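Local coordinates for flavin-nucleotide-binding protein (Mycobacterium smegmatis, PDB 4YBN), which binds flavin-adenine dinucleotide and heme in a split beta-barrel fold and probably acts as an oxidoreductase, at residues V89-S94 / G180-V185. Residues are numbered along the deposited sequence; the frame is centred on the assembly and turned at random.
Sequences VVVARS and GGWAGV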
ATOM      1  N   VAL A  89       9.559   9.145   6.163  1.00 22.36           N
ATOM      2  CA  VAL A  89      10.879   8.576   6.098  1.00 22.77           C
ATOM      3  C   VAL A  89      11.667   9.089   7.306  1.00 24.62           C
ATOM      4  O   VAL A  89      11.791  10.331   7.517  1.00 26.69           O
ATOM      5  CB  VAL A  89      11.618   8.936   4.832  1.00 23.93           C
ATOM      6  CG1 VAL A  89      12.943   8.167   4.723  1.00 26.85           C
ATOM      7  CG2 VAL A  89      10.774   8.670   3.591  1.00 26.15           C
ATOM      8  N   VAL A  90      12.214   8.124   8.012  1.00 23.17           N
ATOM      9  CA  VAL A  90      13.057   8.313   9.212  1.00 25.46           C
ATOM     10  C   VAL A  90      14.495   8.377   8.738  1.00 23.44           C
ATOM     11  O   VAL A  90      15.067   7.399   8.381  1.00 24.24           O
ATOM     12  CB  VAL A  90      12.895   7.198  10.212  1.00 24.03           C
ATOM     13  CG1 VAL A  90      13.659   7.460  11.522  1.00 28.64           C
ATOM     14  CG2 VAL A  90      11.417   7.013  10.603  1.00 29.25           C
ATOM     15  N   VAL A  91      15.014   9.596   8.717  1.00 23.23           N
ATOM     16  CA  VAL A  91      16.379   9.921   8.338  1.00 25.83           C
ATOM     17  C   VAL A  91      17.266   9.942   9.584  1.00 28.86           C
ATOM     18  O   VAL A  91      17.265  10.885  10.373  1.00 28.20           O
ATOM     19  CB  VAL A  91      16.420  11.247   7.576  1.00 26.44           C
ATOM     20  CG1 VAL A  91      17.817  11.515   7.039  1.00 28.30           C
ATOM     21  CG2 VAL A  91      15.442  11.205   6.400  1.00 27.09           C
ATOM     22  N   ALA A  92      18.022   8.871   9.772  1.00 27.58           N
ATOM     23  CA  ALA A  92      18.944   8.796  10.899  1.00 28.84           C
ATOM     24  C   ALA A  92      20.354   9.181  10.456  1.00 29.43           C
ATOM     25  O   ALA A  92      20.635   9.411   9.270  1.00 25.15           O
ATOM     26  CB  ALA A  92      18.906   7.410  11.527  1.00 28.46           C
ATOM     27  N   ARG A  93      21.220   9.367  11.449  1.00 33.46           N
ATOM     28  CA  ARG A  93      22.640   9.676  11.219  1.00 32.56           C
ATOM     29  C   ARG A  93      23.446   8.483  10.720  1.00 33.52           C
ATOM     30  O   ARG A  93      24.580   8.655  10.299  1.00 35.16           O
ATOM     31  CB  ARG A  93      23.275  10.173  12.500  1.00 33.25           C
ATOM     32  CG  ARG A  93      22.825  11.550  12.894  1.00 37.21           C
ATOM     33  CD  ARG A  93      23.352  11.802  14.291  1.00 40.99           C
ATOM     34  NE  ARG A  93      22.923  13.082  14.799  1.00 42.97           N
ATOM     35  CZ  ARG A  93      21.878  13.259  15.587  1.00 44.08           C
ATOM     36  NH1 ARG A  93      21.097  12.227  15.961  1.00 40.84           N
ATOM     37  NH2 ARG A  93      21.603  14.496  15.986  1.00 54.20           N
ATOM     38  N   SER A  94      22.862   7.284  10.779  1.00 34.68           N
ATOM     39  CA  SER A  94      23.365   6.077  10.098  1.00 29.61           C
ATOM     40  C   SER A  94      22.312   5.455   9.174  1.00 31.05           C
ATOM     41  O   SER A  94      21.113   5.599   9.415  1.00 30.64           O
ATOM     42  CB  SER A  94      23.685   5.020  11.116  1.00 29.67           C
ATOM     43  OG  SER A  94      22.540   4.709  11.838  1.00 36.59           O
ATOM     44  N   GLY A 180      27.723  14.831  15.301  1.00 48.53           N
ATOM     45  CA  GLY A 180      26.853  15.895  14.804  1.00 53.29           C
ATOM     46  C   GLY A 180      26.035  15.354  13.650  1.00 52.84           C
ATOM     47  O   GLY A 180      25.667  14.186  13.664  1.00 59.30           O
ATOM     48  N   GLY A 181      25.768  16.190  12.651  1.00 48.22           N
ATOM     49  CA  GLY A 181      24.920  15.810  11.504  1.00 42.23           C
ATOM     50  C   GLY A 181      23.408  15.917  11.737  1.00 39.43           C
ATOM     51  O   GLY A 181      22.912  15.727  12.868  1.00 39.48           O
ATOM     52  N   TRP A 182      22.665  16.168  10.653  1.00 40.17           N
ATOM     53  CA  TRP A 182      21.209  16.337  10.755  1.00 39.19           C
ATOM     54  C   TRP A 182      20.526  14.959  10.908  1.00 40.66           C
ATOM     55  O   TRP A 182      21.024  13.953  10.396  1.00 38.74           O
ATOM     56  CB  TRP A 182      20.672  17.032   9.496  1.00 38.60           C
ATOM     57  CG  TRP A 182      19.212  17.481   9.652  1.00 40.48           C
ATOM     58  CD1 TRP A 182      18.751  18.645  10.217  1.00 41.11           C
ATOM     59  CD2 TRP A 182      18.050  16.723   9.293  1.00 41.74           C
ATOM     60  NE1 TRP A 182      17.361  18.666  10.209  1.00 41.89           N
ATOM     61  CE2 TRP A 182      16.909  17.510   9.625  1.00 43.02           C
ATOM     62  CE3 TRP A 182      17.861  15.478   8.687  1.00 43.45           C
ATOM     63  CZ2 TRP A 182      15.587  17.066   9.393  1.00 39.47           C
ATOM     64  CZ3 TRP A 182      16.527  15.031   8.456  1.00 38.19           C
ATOM     65  CH2 TRP A 182      15.426  15.829   8.801  1.00 40.35           C
ATOM     66  N   ALA A 183      19.423  14.922  11.635  1.00 37.86           N
ATOM     67  CA  ALA A 183      18.557  13.749  11.675  1.00 37.29           C
ATOM     68  C   ALA A 183      17.105  14.247  11.778  1.00 36.44           C
ATOM     69  O   ALA A 183      16.862  15.400  12.172  1.00 33.05           O
ATOM     70  CB  ALA A 183      18.886  12.877  12.858  1.00 37.87           C
ATOM     71  N   GLY A 184      16.130  13.394  11.424  1.00 31.64           N
ATOM     72  CA  GLY A 184      14.771  13.853  11.384  1.00 29.90           C
ATOM     73  C   GLY A 184      13.842  12.965  10.579  1.00 30.75           C
ATOM     74  O   GLY A 184      14.148  11.777  10.336  1.00 27.66           O
ATOM     75  N   VAL A 185      12.698  13.535  10.223  1.00 29.23           N
ATOM     76  CA  VAL A 185      11.634  12.809   9.456  1.00 27.17           C
ATOM     77  C   VAL A 185      11.183  13.665   8.325  1.00 26.31           C
ATOM     78  O   VAL A 185      10.921  14.852   8.504  1.00 27.28           O
ATOM     79  CB  VAL A 185      10.466  12.461  10.379  1.00 29.32           C
ATOM     80  CG1 VAL A 185       9.221  11.875   9.650  1.00 30.08           C
ATOM     81  CG2 VAL A 185      10.949  11.484  11.412  1.00 30.41           C
TER
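Val-91 and Gly-184 form the hydrogen-bonded pair of a short antiparallel ladder: Val-91 N reaches Gly-184 O at 2.9 Å, and Gly-184 N returns a straighter bond to Val-91 O, 160° at the hydrogen. The next pair, Val-90 with Val-185, is non-hydrogen-bonded; there the CA-H of Val-185 meets Val-89 O, with CA 3.2 Å from the oxygen. Glycine suits position 184 because its backbone angles would press any CB against the preceding carbonyl oxygen and into Trp-182 CH2; Gly-184 N lies over the rim of the indole face. Although CB of Trp-182 points away from 89-94, placing CG anti to the backbone N (chi1 -169°) swings the six-membered ring back, and its edge meets the compact, branched Val-91, CZ3 3.9 Å from CB. Beyond the ladder the extended side chain of Arg-93 reaches across the backbone of 180-183. Its NE makes two weak hydrogen bonds, to Gly-180 O near the guanidinium plane (3.2 Å) and obliquely to Gly-181 O, while the small methyl of Ala-183 sits over the rim of one guanidinium face, beside NH1. Gly-180, first to leave helical angles after helix 174-178, and Gly-181 both have positive phi, which glycine adopts readily. Arg-93 NH1 forms salt bridges with Asp-172 and with Asp-200 of the second subunit; Trp-182 NE1 hydrogen-bonds to Thr-197 OG1 of that subunit. The contact extends the antiparallel sheet of the split beta-barrel, strand 78-91 lying here between strands 99-108 and 184-192, near the heme, and a strand of the second subunit pairs with Gly-184 and Val-185, continuing the sheet across the dimer interface.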